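Side-chain contact in WipB (PDB 5NNY), which is a translocated Legionella Ser/Thr phosphatase, represented here by its phosphatase domain, that targets the host lysosomal nutrient-sensing machinery: residues L44-A49 with A56-A61. Sequence-based numbering, arbitrary orientation.
Sequences LPELQA and APVFSA
One backbone hydrogen bond with apolar side chains packed round its acceptor joins Glu-46 to Val-58, pinning together two parts of the loop that links helix 32-42 to helix 64-79. Val-58 N donates to Glu-46 O, presented by a 3-10 turn at 45-47, over 2.9 Å, with an N-H...O angle of 155°; the donor lies in the carbonyl plane, on a lone pair. The same oxygen is walled in by carbon: Val-58 CG1 approaches Glu-46 O to 3.2 Å, and Ala-56 CB lies 3.3 Å from it. A second strap is weaker, a CA-H...O contact in which Ala-56 CA comes within 3.3 Å of Gln-48 O, while Pro-57 CB packs 3.9 Å from Glu-46 CA. The loop belongs to the phosphatase domain, of calcineurin-like phosphoesterase fold, and the centre of the contact lies about 25 Å from the centre of the chain, towards the periphery. With chi1 at 60°, Val-58 sets CG1 between its backbone N and carbonyl carbon, where it meets Leu-47 CD2 at 3.9 Å and also covers one face of the Phe-59 ring. The extended Glu-46 chain brings OE2 to 4.1 Å from Val-58 CB, and this carboxylate oxygen forms a salt bridge with Arg-67 of helix 64-79.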
loop_
_atom_site.group_PDB
_atom_site.type_symbol
_atom_site.label_atom_id
_atom_site.label_comp_id
_atom_site.label_asym_id
_atom_site.label_seq_id
_atom_site.Cartn_x
_atom_site.Cartn_y
_atom_site.Cartn_z
ATOM N N LEU A 44 15.111 17.107 -3.886
ATOM C CA LEU A 44 15.555 17.916 -5.016
ATOM C C LEU A 44 14.453 18.895 -5.403
ATOM O O LEU A 44 13.320 18.471 -5.641
ATOM C CB LEU A 44 15.894 17.034 -6.219
ATOM C CG LEU A 44 17.243 16.317 -6.271
ATOM C CD1 LEU A 44 17.291 15.304 -7.419
ATOM C CD2 LEU A 44 18.345 17.342 -6.425
ATOM N N PRO A 45 14.740 20.197 -5.483
ATOM C CA PRO A 45 13.694 21.152 -5.889
ATOM C C PRO A 45 12.988 20.785 -7.180
ATOM O O PRO A 45 11.770 20.971 -7.277
ATOM C CB PRO A 45 14.470 22.469 -6.020
ATOM C CG PRO A 45 15.560 22.332 -4.984
ATOM C CD PRO A 45 15.945 20.873 -4.960
ATOM N N GLU A 46 13.710 20.259 -8.177
ATOM C CA GLU A 46 13.067 19.964 -9.448
ATOM C C GLU A 46 12.033 18.853 -9.342
ATOM O O GLU A 46 11.212 18.716 -10.253
ATOM C CB GLU A 46 14.120 19.597 -10.500
ATOM C CG GLU A 46 14.983 18.421 -10.099
ATOM C CD GLU A 46 15.908 17.958 -11.223
ATOM O OE1 GLU A 46 16.891 17.246 -10.916
ATOM O OE2 GLU A 46 15.645 18.310 -12.391
ATOM N N LEU A 47 12.016 18.098 -8.238
ATOM C CA LEU A 47 11.032 17.041 -8.028
ATOM C C LEU A 47 9.870 17.446 -7.123
ATOM O O LEU A 47 9.007 16.605 -6.855
ATOM C CB LEU A 47 11.698 15.792 -7.429
ATOM C CG LEU A 47 12.759 15.075 -8.268
ATOM C CD1 LEU A 47 13.321 13.872 -7.474
ATOM C CD2 LEU A 47 12.161 14.578 -9.559
ATOM N N GLN A 48 9.825 18.685 -6.642
ATOM C CA GLN A 48 8.826 19.096 -5.661
ATOM C C GLN A 48 7.609 19.713 -6.348
ATOM O O GLN A 48 7.729 20.699 -7.089
ATOM C CB GLN A 48 9.418 20.085 -4.647
ATOM C CG GLN A 48 10.702 19.607 -3.964
ATOM C CD GLN A 48 10.568 18.211 -3.399
ATOM O OE1 GLN A 48 9.692 17.958 -2.558
ATOM N NE2 GLN A 48 11.439 17.289 -3.847
ATOM N N ALA A 49 6.441 19.133 -6.103
ATOM C CA ALA A 49 5.220 19.762 -6.579
ATOM C C ALA A 49 4.872 20.960 -5.696
ATOM O O ALA A 49 5.351 21.088 -4.570
ATOM C CB ALA A 49 4.068 18.756 -6.600
ATOM N N ALA A 56 5.938 19.560 -10.467
ATOM C CA ALA A 56 7.358 19.634 -10.174
ATOM C C ALA A 56 8.083 20.230 -11.375
ATOM O O ALA A 56 7.711 19.947 -12.524
ATOM C CB ALA A 56 7.922 18.249 -9.862
ATOM N N PRO A 57 9.098 21.067 -11.155
ATOM C CA PRO A 57 9.771 21.727 -12.291
ATOM C C PRO A 57 10.275 20.776 -13.362
ATOM O O PRO A 57 10.271 21.140 -14.551
ATOM C CB PRO A 57 10.924 22.470 -11.610
ATOM C CG PRO A 57 10.358 22.825 -10.258
ATOM C CD PRO A 57 9.513 21.629 -9.855
ATOM N N VAL A 58 10.696 19.562 -12.985
ATOM C CA VAL A 58 11.311 18.648 -13.952
ATOM C C VAL A 58 10.353 18.352 -15.108
ATOM O O VAL A 58 10.781 18.175 -16.252
ATOM C CB VAL A 58 11.785 17.358 -13.250
ATOM C CG1 VAL A 58 10.630 16.616 -12.574
ATOM C CG2 VAL A 58 12.496 16.441 -14.231
ATOM N N PHE A 59 9.045 18.334 -14.843
ATOM C CA PHE A 59 8.110 17.903 -15.874
ATOM C C PHE A 59 7.738 19.007 -16.854
ATOM O O PHE A 59 7.092 18.716 -17.865
ATOM C CB PHE A 59 6.857 17.321 -15.221
ATOM C CG PHE A 59 7.144 16.102 -14.400
ATOM C CD1 PHE A 59 7.638 14.956 -15.006
ATOM C CD2 PHE A 59 6.949 16.105 -13.027
ATOM C CE1 PHE A 59 7.922 13.828 -14.264
ATOM C CE2 PHE A 59 7.227 14.970 -12.269
ATOM C CZ PHE A 59 7.715 13.831 -12.886
ATOM N N SER A 60 8.124 20.249 -16.591
ATOM C CA SER A 60 7.970 21.315 -17.569
ATOM C C SER A 60 9.279 21.633 -18.275
ATOM O O SER A 60 9.311 22.516 -19.139
ATOM C CB SER A 60 7.418 22.575 -16.902
ATOM O OG SER A 60 8.455 23.275 -16.249
ATOM N N ALA A 61 10.350 20.928 -17.933
ATOM C CA ALA A 61 11.651 21.205 -18.507
ATOM C C ALA A 61 11.780 20.533 -19.864
ATOM O O ALA A 61 11.310 19.410 -20.076
ATOM C CB ALA A 61 12.764 20.725 -17.571
#